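Local coordinates for Glyoxalase/Bleomycin resistance protein (Bacillus cereus ATCC 14579, PDB 1XQA) that is of uncertain function but has the vicinal oxygen chelate fold of glyoxalases and dioxygenases, and binds a magnesium ion, at residues 7-12 and 60-65; 30-33 and 37-40; 98-101 and 107-110. All coordinates share one frame; numbering follows the deposited sequence.

Contact 1 of 3, residues 7-12 and 60-65. With MG (magnesium ion), chain C.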
ATOM      1  N   LEU A   7      -2.841 -12.472  15.497  1.00 19.91           N
ATOM      2  CA  LEU A   7      -2.249 -13.620  14.828  1.00 20.19           C
ATOM      3  C   LEU A   7      -0.770 -13.305  14.684  1.00 20.59           C
ATOM      4  O   LEU A   7      -0.410 -12.230  14.201  1.00 19.36           O
ATOM      5  CB  LEU A   7      -2.873 -13.821  13.437  1.00 20.81           C
ATOM      6  CG  LEU A   7      -2.416 -15.010  12.579  1.00 20.88           C
ATOM      7  CD1 LEU A   7      -2.955 -16.311  13.173  1.00 22.47           C
ATOM      8  CD2 LEU A   7      -2.905 -14.851  11.129  1.00 21.93           C
ATOM      9  N   ASN A   8       0.085 -14.211  15.150  1.00 20.81           N
ATOM     10  CA  ASN A   8       1.503 -14.133  14.817  1.00 21.94           C
ATOM     11  C   ASN A   8       1.742 -15.101  13.672  1.00 21.65           C
ATOM     12  O   ASN A   8       1.643 -16.324  13.836  1.00 21.06           O
ATOM     13  CB  ASN A   8       2.393 -14.476  16.006  1.00 21.78           C
ATOM     14  CG  ASN A   8       3.860 -14.206  15.726  1.00 25.37           C
ATOM     15  OD1 ASN A   8       4.685 -15.129  15.712  1.00 27.50           O
ATOM     16  ND2 ASN A   8       4.197 -12.939  15.493  1.00 25.52           N
ATOM     17  N   LEU A   9       1.991 -14.528  12.504  1.00 21.88           N
ATOM     18  CA  LEU A   9       2.142 -15.279  11.278  1.00 22.14           C
ATOM     19  C   LEU A   9       3.600 -15.380  10.921  1.00 21.95           C
ATOM     20  O   LEU A   9       4.230 -14.370  10.579  1.00 22.05           O
ATOM     21  CB  LEU A   9       1.394 -14.553  10.168  1.00 22.78           C
ATOM     22  CG  LEU A   9       1.173 -15.282   8.862  1.00 24.61           C
ATOM     23  CD1 LEU A   9       0.278 -16.515   9.050  1.00 26.19           C
ATOM     24  CD2 LEU A   9       0.517 -14.295   7.923  1.00 23.70           C
ATOM     25  N   THR A  10       4.155 -16.583  11.054  1.00 21.87           N
ATOM     26  CA  THR A  10       5.536 -16.836  10.671  1.00 21.40           C
ATOM     27  C   THR A  10       5.629 -16.757   9.145  1.00 22.19           C
ATOM     28  O   THR A  10       4.792 -17.338   8.429  1.00 21.61           O
ATOM     29  CB  THR A  10       6.009 -18.206  11.156  1.00 22.03           C
ATOM     30  OG1 THR A  10       5.593 -18.415  12.518  1.00 21.04           O
ATOM     31  CG2 THR A  10       7.541 -18.302  11.081  1.00 20.65           C
ATOM     32  N   VAL A  11       6.621 -16.008   8.653  1.00 21.14           N
ATOM     33  CA  VAL A  11       6.843 -15.867   7.217  1.00 20.83           C
ATOM     34  C   VAL A  11       8.312 -16.027   6.799  1.00 20.72           C
ATOM     35  O   VAL A  11       9.247 -15.879   7.608  1.00 20.59           O
ATOM     36  CB  VAL A  11       6.284 -14.527   6.660  1.00 20.08           C
ATOM     37  CG1 VAL A  11       4.771 -14.442   6.848  1.00 20.62           C
ATOM     38  CG2 VAL A  11       6.983 -13.344   7.331  1.00 19.50           C
ATOM     39  N   ALA A  12       8.497 -16.328   5.519  1.00 20.75           N
ATOM     40  CA  ALA A  12       9.817 -16.468   4.922  1.00 20.79           C
ATOM     41  C   ALA A  12      10.501 -15.118   4.760  1.00 20.72           C
ATOM     42  O   ALA A  12      11.718 -15.026   4.775  1.00 21.17           O
ATOM     43  CB  ALA A  12       9.712 -17.162   3.560  1.00 21.17           C
ATOM     44  N   LYS A  60      -1.857 -27.200   3.847  1.00 24.44           N
ATOM     45  CA  LYS A  60      -2.326 -26.833   2.510  1.00 25.04           C
ATOM     46  C   LYS A  60      -3.613 -26.014   2.533  1.00 24.56           C
ATOM     47  O   LYS A  60      -3.765 -25.066   1.764  1.00 24.73           O
ATOM     48  CB  LYS A  60      -2.491 -28.090   1.648  1.00 25.51           C
ATOM     49  CG  LYS A  60      -2.586 -29.392   2.452  1.00 27.89           C
ATOM     50  CD  LYS A  60      -1.211 -30.019   2.783  1.00 28.08           C
ATOM     51  CE  LYS A  60      -0.687 -29.713   4.204  1.00 25.34           C
ATOM     52  NZ  LYS A  60      -1.522 -30.261   5.340  1.00 20.58           N
ATOM     53  N   THR A  61      -4.511 -26.338   3.453  1.00 23.60           N
ATOM     54  CA  THR A  61      -5.778 -25.600   3.541  1.00 22.81           C
ATOM     55  C   THR A  61      -5.763 -24.403   4.504  1.00 22.23           C
ATOM     56  O   THR A  61      -6.793 -23.757   4.675  1.00 21.63           O
ATOM     57  CB  THR A  61      -6.949 -26.529   3.883  1.00 22.71           C
ATOM     58  OG1 THR A  61      -6.661 -27.234   5.102  1.00 23.23           O
ATOM     59  CG2 THR A  61      -7.160 -27.522   2.767  1.00 23.20           C
ATOM     60  N   PHE A  62      -4.615 -24.106   5.123  1.00 22.66           N
ATOM     61  CA  PHE A  62      -4.532 -22.919   5.984  1.00 22.20           C
ATOM     62  C   PHE A  62      -4.690 -21.648   5.151  1.00 21.85           C
ATOM     63  O   PHE A  62      -4.101 -21.531   4.076  1.00 21.73           O
ATOM     64  CB  PHE A  62      -3.219 -22.864   6.786  1.00 22.68           C
ATOM     65  CG  PHE A  62      -3.014 -21.551   7.519  1.00 23.29           C
ATOM     66  CD1 PHE A  62      -3.637 -21.319   8.741  1.00 24.20           C
ATOM     67  CD2 PHE A  62      -2.217 -20.539   6.966  1.00 22.64           C
ATOM     68  CE1 PHE A  62      -3.472 -20.107   9.414  1.00 24.03           C
ATOM     69  CE2 PHE A  62      -2.041 -19.306   7.629  1.00 23.43           C
ATOM     70  CZ  PHE A  62      -2.665 -19.091   8.852  1.00 24.15           C
ATOM     71  N   HIS A  63      -5.494 -20.702   5.628  1.00 21.24           N
ATOM     72  CA  HIS A  63      -5.537 -19.378   5.000  1.00 20.99           C
ATOM     73  C   HIS A  63      -6.041 -18.291   5.941  1.00 21.43           C
ATOM     74  O   HIS A  63      -6.672 -18.578   6.968  1.00 21.63           O
ATOM     75  CB  HIS A  63      -6.316 -19.369   3.661  1.00 20.85           C
ATOM     76  CG  HIS A  63      -7.688 -19.974   3.730  1.00 20.38           C
ATOM     77  ND1 HIS A  63      -7.930 -21.291   3.411  1.00 21.00           N
ATOM     78  CD2 HIS A  63      -8.891 -19.435   4.036  1.00 21.42           C
ATOM     79  CE1 HIS A  63      -9.222 -21.544   3.532  1.00 22.91           C
ATOM     80  NE2 HIS A  63      -9.828 -20.433   3.910  1.00 21.13           N
ATOM     81  N   VAL A  64      -5.731 -17.054   5.574  1.00 21.22           N
ATOM     82  CA  VAL A  64      -6.200 -15.861   6.267  1.00 21.55           C
ATOM     83  C   VAL A  64      -7.180 -15.121   5.370  1.00 21.30           C
ATOM     84  O   VAL A  64      -6.862 -14.837   4.208  1.00 21.28           O
ATOM     85  CB  VAL A  64      -5.011 -14.924   6.602  1.00 21.79           C
ATOM     86  CG1 VAL A  64      -5.494 -13.730   7.410  1.00 22.41           C
ATOM     87  CG2 VAL A  64      -3.958 -15.685   7.392  1.00 23.22           C
ATOM     88  N   GLY A  65      -8.354 -14.783   5.903  1.00 21.24           N
ATOM     89  CA  GLY A  65      -9.417 -14.218   5.075  1.00 21.13           C
ATOM     90  C   GLY A  65      -9.703 -12.738   5.295  1.00 21.71           C
ATOM     91  O   GLY A  65      -9.795 -12.275   6.439  1.00 20.73           O
TER
HETATM   92 MG    MG C 402     -11.908 -19.828   4.378  1.00 33.60          MG
HETATM   93  O   HOH W   1     -12.306 -20.546   2.431  1.00 35.93           O
HETATM   94  O   HOH W   2     -12.463 -21.972   5.444  1.00 49.25           O
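Phe62 meets Leu9 across the seam between the two four-stranded sheets of the vicinal oxygen chelate (VOC) fold, and the pair illustrates how such sheets can be joined by side chains alone, with no backbone bond between these segments. The methyl CD1 of Leu9 comes obliquely upon the Phe62 ring, 3.9 Å from CE2 and equally near CZ. A first torsion of 171° sets the Phe62 ring carbon CG opposite the backbone N and carries the ring toward strand 6-11. Tyr58 stacks on the same ring, and Leu9 also packs against Phe107, which ties the leucine to both sheets.

His63 turns the other way. Its imidazole leaves the seam and binds the magnesium ion through NE2 at 2.2 Å, in company with water 1 at 2.1 Å and a longer water 2 at 2.5 Å from the metal. Glu110 is the other residue of the magnesium site, its side chain about 3 Å from the metal at the nearest atoms, while Tyr100 meets the His63 ring edge to face. The change of direction at one residue thus places hydrophobic packing and metal chemistry on opposite sides of one short piece of chain.

Val64, on strand 64-67, points back to the seam. It and Leu7 run alongside each other with their ends pointing opposite ways, and the methyl that touches is CG2, 4.0 Å from Leu7 CD2.

Contact 2 of 3, residues 30-33 and 37-40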
ATOM      1  N   SER A  30       2.771  -0.728  12.414  1.00 22.42           N
ATOM      2  CA  SER A  30       2.910   0.116  13.598  1.00 23.67           C
ATOM      3  C   SER A  30       4.263  -0.038  14.296  1.00 24.30           C
ATOM      4  O   SER A  30       4.542   0.653  15.276  1.00 24.76           O
ATOM      5  CB  SER A  30       1.758  -0.139  14.573  1.00 23.81           C
ATOM      6  OG  SER A  30       1.722  -1.508  14.928  1.00 24.97           O
ATOM      7  N   GLY A  31       5.112  -0.919  13.782  1.00 24.67           N
ATOM      8  CA  GLY A  31       6.433  -1.112  14.365  1.00 25.19           C
ATOM      9  C   GLY A  31       7.150  -2.276  13.731  1.00 25.80           C
ATOM     10  O   GLY A  31       6.521  -3.161  13.152  1.00 25.64           O
ATOM     11  N   THR A  32       8.476  -2.247  13.813  1.00 26.97           N
ATOM     12  CA  THR A  32       9.330  -3.316  13.322  1.00 27.50           C
ATOM     13  C   THR A  32      10.463  -3.593  14.311  1.00 28.94           C
ATOM     14  O   THR A  32      10.745  -2.776  15.198  1.00 29.24           O
ATOM     15  CB  THR A  32       9.967  -2.972  11.951  1.00 27.36           C
ATOM     16  OG1 THR A  32      10.755  -1.782  12.068  1.00 26.42           O
ATOM     17  CG2 THR A  32       8.897  -2.775  10.856  1.00 26.39           C
ATOM     18  N   ARG A  33      11.090  -4.758  14.162  1.00 30.49           N
ATOM     19  CA  ARG A  33      12.406  -5.021  14.744  1.00 32.25           C
ATOM     20  C   ARG A  33      13.293  -5.529  13.612  1.00 32.26           C
ATOM     21  O   ARG A  33      13.195  -6.695  13.199  1.00 32.49           O
ATOM     22  CB  ARG A  33      12.332  -6.047  15.873  1.00 32.35           C
ATOM     23  CG  ARG A  33      13.593  -6.109  16.738  1.00 34.23           C
ATOM     24  CD  ARG A  33      13.493  -7.202  17.802  1.00 35.59           C
ATOM     25  NE  ARG A  33      14.272  -8.395  17.458  1.00 42.07           N
ATOM     26  CZ  ARG A  33      13.828  -9.418  16.731  1.00 44.17           C
ATOM     27  NH1 ARG A  33      14.637 -10.443  16.486  1.00 45.53           N
ATOM     28  NH2 ARG A  33      12.591  -9.426  16.236  1.00 45.33           N
ATOM     29  N   PHE A  37      10.746  -8.785  12.110  1.00 25.97           N
ATOM     30  CA  PHE A  37       9.455  -8.640  12.772  1.00 25.34           C
ATOM     31  C   PHE A  37       8.765  -7.338  12.364  1.00 24.07           C
ATOM     32  O   PHE A  37       9.415  -6.294  12.287  1.00 23.55           O
ATOM     33  CB  PHE A  37       9.717  -8.677  14.273  1.00 26.08           C
ATOM     34  CG  PHE A  37       8.499  -8.648  15.117  1.00 26.81           C
ATOM     35  CD1 PHE A  37       7.709  -9.793  15.267  1.00 28.00           C
ATOM     36  CD2 PHE A  37       8.158  -7.494  15.810  1.00 27.51           C
ATOM     37  CE1 PHE A  37       6.581  -9.780  16.089  1.00 28.93           C
ATOM     38  CE2 PHE A  37       7.025  -7.471  16.628  1.00 28.72           C
ATOM     39  CZ  PHE A  37       6.239  -8.615  16.772  1.00 28.53           C
ATOM     40  N   ALA A  38       7.458  -7.407  12.098  1.00 22.23           N
ATOM     41  CA  ALA A  38       6.653  -6.221  11.769  1.00 21.93           C
ATOM     42  C   ALA A  38       5.288  -6.375  12.398  1.00 21.39           C
ATOM     43  O   ALA A  38       4.721  -7.459  12.365  1.00 22.78           O
ATOM     44  CB  ALA A  38       6.504  -6.031  10.241  1.00 20.94           C
ATOM     45  N   VAL A  39       4.765  -5.300  12.970  1.00 21.26           N
ATOM     46  CA  VAL A  39       3.428  -5.326  13.551  1.00 20.40           C
ATOM     47  C   VAL A  39       2.498  -4.632  12.591  1.00 20.88           C
ATOM     48  O   VAL A  39       2.675  -3.444  12.315  1.00 19.52           O
ATOM     49  CB  VAL A  39       3.394  -4.602  14.901  1.00 20.44           C
ATOM     50  CG1 VAL A  39       2.010  -4.702  15.524  1.00 20.67           C
ATOM     51  CG2 VAL A  39       4.427  -5.198  15.822  1.00 20.35           C
HETATM   52  N   MSE A  40       1.539  -5.386  12.060  1.00 21.81           N
HETATM   53  CA  MSE A  40       0.547  -4.836  11.138  1.00 22.06           C
HETATM   54  C   MSE A  40      -0.801  -4.720  11.847  1.00 22.39           C
HETATM   55  O   MSE A  40      -1.110  -5.509  12.735  1.00 22.13           O
HETATM   56  CB  MSE A  40       0.389  -5.713   9.892  1.00 22.36           C
HETATM   57  CG  MSE A  40       1.707  -6.250   9.278  1.00 23.73           C
HETATM   58 SE   MSE A  40       2.821  -4.791   8.620  1.00 29.80          SE
HETATM   59  CE  MSE A  40       1.534  -3.933   7.373  1.00 24.20           C
TER
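Ser30 and Gly31 share Val39 as their partner at one end of this antiparallel hairpin, strands 28-33 and 37-41. The amide N of Ser30 gives a straight bond to Val39 O, 2.7 Å long, and Val39 N returns one of 2.8 Å to Gly31 O. A kink at Ser30 (phi -104°, psi -2°) puts both residues opposite Val39 in a bulge-like irregularity. The hydroxyl OG of Ser30 sits 3.3 Å from Val39 CG1.

At the turn end, Arg33 N bonds to Phe37 O at 2.9 Å from above the carbonyl plane, while the return bond from Phe37 N to Arg33 O is weak. Between these rungs Thr32 faces Ala38 in a non-hydrogen-bonded pair, where Thr32 CA approaches Phe37 O at 3.2 Å in a CA-H...O contact.

Among the side chains, Arg33 bends at its third torsion and brings NH2 to 3.6 Å from Phe37 CB. That carbon lies at the guanidinium edge, and the aromatic plane is turned 54° from the guanidinium.

Farther out, Thr32 and Ala38 lie on the face that meets Arg18 and Val14 of helix 14-25. On the other face Phe37 and Val39 pack on side chains of strand 47-52. The chemistry implies a hairpin held chiefly by backbone bonds, with side chains adding modest, partly solvent-facing contacts.

Contact 3 of 3, residues 98-101 and 107-110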
ATOM      1  N   THR A  98     -15.526 -15.928  -3.747  1.00 24.50           N
ATOM      2  CA  THR A  98     -14.199 -16.142  -3.137  1.00 24.37           C
ATOM      3  C   THR A  98     -13.087 -16.434  -4.146  1.00 23.19           C
ATOM      4  O   THR A  98     -13.292 -17.148  -5.126  1.00 21.92           O
ATOM      5  CB  THR A  98     -14.230 -17.380  -2.195  1.00 24.39           C
ATOM      6  OG1 THR A  98     -15.412 -17.350  -1.387  1.00 27.61           O
ATOM      7  CG2 THR A  98     -13.004 -17.429  -1.292  1.00 24.98           C
ATOM      8  N   PHE A  99     -11.891 -15.915  -3.882  1.00 22.12           N
ATOM      9  CA  PHE A  99     -10.705 -16.454  -4.527  1.00 21.33           C
ATOM     10  C   PHE A  99      -9.566 -16.502  -3.529  1.00 21.23           C
ATOM     11  O   PHE A  99      -9.651 -15.918  -2.440  1.00 21.52           O
ATOM     12  CB  PHE A  99     -10.310 -15.656  -5.767  1.00 21.08           C
ATOM     13  CG  PHE A  99      -9.723 -14.293  -5.472  1.00 19.59           C
ATOM     14  CD1 PHE A  99      -8.348 -14.129  -5.335  1.00 20.87           C
ATOM     15  CD2 PHE A  99     -10.548 -13.178  -5.370  1.00 21.14           C
ATOM     16  CE1 PHE A  99      -7.800 -12.884  -5.081  1.00 20.43           C
ATOM     17  CE2 PHE A  99     -10.007 -11.915  -5.119  1.00 20.91           C
ATOM     18  CZ  PHE A  99      -8.641 -11.770  -4.978  1.00 21.12           C
ATOM     19  N   TYR A 100      -8.512 -17.206  -3.910  1.00 20.97           N
ATOM     20  CA  TYR A 100      -7.342 -17.326  -3.069  1.00 20.90           C
ATOM     21  C   TYR A 100      -6.111 -16.807  -3.812  1.00 20.97           C
ATOM     22  O   TYR A 100      -6.061 -16.827  -5.048  1.00 21.32           O
ATOM     23  CB  TYR A 100      -7.129 -18.772  -2.634  1.00 21.15           C
ATOM     24  CG  TYR A 100      -8.321 -19.351  -1.918  1.00 21.31           C
ATOM     25  CD1 TYR A 100      -8.428 -19.273  -0.540  1.00 21.14           C
ATOM     26  CD2 TYR A 100      -9.378 -19.920  -2.636  1.00 21.57           C
ATOM     27  CE1 TYR A 100      -9.534 -19.785   0.123  1.00 21.66           C
ATOM     28  CE2 TYR A 100     -10.499 -20.426  -1.990  1.00 22.73           C
ATOM     29  CZ  TYR A 100     -10.569 -20.352  -0.611  1.00 23.26           C
ATOM     30  OH  TYR A 100     -11.672 -20.864   0.044  1.00 24.52           O
ATOM     31  N   VAL A 101      -5.111 -16.389  -3.046  1.00 20.09           N
ATOM     32  CA  VAL A 101      -3.839 -15.975  -3.607  1.00 19.66           C
ATOM     33  C   VAL A 101      -2.707 -16.413  -2.683  1.00 20.45           C
ATOM     34  O   VAL A 101      -2.811 -16.287  -1.464  1.00 20.63           O
ATOM     35  CB  VAL A 101      -3.795 -14.444  -3.880  1.00 19.66           C
ATOM     36  CG1 VAL A 101      -4.010 -13.631  -2.598  1.00 18.30           C
ATOM     37  CG2 VAL A 101      -2.479 -14.028  -4.617  1.00 19.28           C
ATOM     38  N   PHE A 107       2.256 -17.843   2.650  1.00 23.01           N
ATOM     39  CA  PHE A 107       0.945 -18.237   3.171  1.00 22.63           C
ATOM     40  C   PHE A 107      -0.143 -17.826   2.185  1.00 22.45           C
ATOM     41  O   PHE A 107       0.077 -16.957   1.333  1.00 22.83           O
ATOM     42  CB  PHE A 107       0.687 -17.604   4.547  1.00 22.62           C
ATOM     43  CG  PHE A 107       0.602 -16.114   4.512  1.00 23.42           C
ATOM     44  CD1 PHE A 107      -0.636 -15.474   4.507  1.00 23.09           C
ATOM     45  CD2 PHE A 107       1.760 -15.337   4.454  1.00 23.70           C
ATOM     46  CE1 PHE A 107      -0.716 -14.088   4.456  1.00 24.81           C
ATOM     47  CE2 PHE A 107       1.689 -13.959   4.400  1.00 24.50           C
ATOM     48  CZ  PHE A 107       0.436 -13.325   4.400  1.00 22.19           C
ATOM     49  N   THR A 108      -1.311 -18.446   2.309  1.00 20.82           N
ATOM     50  CA  THR A 108      -2.426 -18.219   1.395  1.00 20.83           C
ATOM     51  C   THR A 108      -3.399 -17.243   2.027  1.00 19.53           C
ATOM     52  O   THR A 108      -3.692 -17.341   3.229  1.00 19.37           O
ATOM     53  CB  THR A 108      -3.135 -19.547   1.103  1.00 21.30           C
ATOM     54  OG1 THR A 108      -2.182 -20.428   0.493  1.00 23.07           O
ATOM     55  CG2 THR A 108      -4.350 -19.358   0.174  1.00 20.84           C
ATOM     56  N   ILE A 109      -3.907 -16.318   1.208  1.00 19.33           N
ATOM     57  CA  ILE A 109      -4.907 -15.371   1.619  1.00 19.34           C
ATOM     58  C   ILE A 109      -6.202 -15.659   0.860  1.00 19.18           C
ATOM     59  O   ILE A 109      -6.191 -15.986  -0.328  1.00 19.85           O
ATOM     60  CB  ILE A 109      -4.442 -13.915   1.324  1.00 19.36           C
ATOM     61  CG1 ILE A 109      -3.405 -13.476   2.369  1.00 19.03           C
ATOM     62  CG2 ILE A 109      -5.637 -12.951   1.293  1.00 19.76           C
ATOM     63  CD1 ILE A 109      -2.730 -12.131   2.066  1.00 18.86           C
ATOM     64  N   GLU A 110      -7.310 -15.565   1.569  1.00 19.79           N
ATOM     65  CA  GLU A 110      -8.629 -15.661   0.955  1.00 20.16           C
ATOM     66  C   GLU A 110      -9.271 -14.274   0.845  1.00 20.90           C
ATOM     67  O   GLU A 110      -9.215 -13.471   1.780  1.00 20.71           O
ATOM     68  CB  GLU A 110      -9.490 -16.562   1.843  1.00 20.74           C
ATOM     69  CG  GLU A 110     -10.934 -16.661   1.454  1.00 22.59           C
ATOM     70  CD  GLU A 110     -11.781 -17.201   2.596  1.00 28.15           C
ATOM     71  OE1 GLU A 110     -11.348 -17.085   3.759  1.00 30.52           O
ATOM     72  OE2 GLU A 110     -12.879 -17.719   2.331  1.00 27.82           O
TER
HETATM   73  O   HOH W   3     -15.105 -17.877   1.325  1.00 42.20           O
HETATM   74  O   HOH W   1     -12.306 -20.546   2.431  1.00 35.93           O
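Val101 and Ile109 exchange two backbone hydrogen bonds, the regular core of this antiparallel hairpin. Val101 N reaches Ile109 O at 3.0 Å, in the carbonyl plane, and Ile109 N reaches Val101 O at 2.9 Å, almost straight, the N-H...O angle being 175°. In the adjoining non-hydrogen-bonded pair, Tyr100 CA lies 3.3 Å from Ile109 O, a CA-H...O contact.

Apolar contacts differ on the two faces. Val101 CG1 packs on Ile109 CB at 4.0 Å, the side chains lying alongside. On the other face the Tyr100 ring runs beside Glu110, with CE1 3.7 Å from Glu110 CB. With CG anti to the backbone N (174°) and the chain extended beyond it, Glu110 carries its carboxylate out alongside the ring, their planes only 9° apart. Thr98 CG2 also closes on Glu110 CG, at 3.5 Å, roughly at right angles to the tyrosine's approach.

A water-mediated link forms at that carboxylate, which belongs to the magnesium site. Water 1, itself bound to the metal, meets Tyr100 OH at the ring edge and gives Glu110 OE2 a weak bond of 2.9 Å.

Strand 64-67 flanks 107-112 through backbone bonds of Val64, Ile109 packs on helix 14-25, and Phe99 on helix 71-83.

The three contacts grade from core to surface. Contact 3 is buried, contact 1 partly so, and contact 2 lies at the surface on the opposite side of the chain's centre from contact 3, about 23 Å away between centres. Contacts 2 and 3 are both antiparallel hairpins, one in each sheet, yet only the latter carries a metal ligand. Contact 1 bridges the sheets by hydrophobic packing. Its strand 64-67 adjoins 107-112, where backbone bonds of Val64 with Thr108 and Glu110 bring His63 and Glu110 together at the magnesium, with water 1 common to both contacts. Toward contact 2 the link is looser: Asn8 merely packs on Phe37.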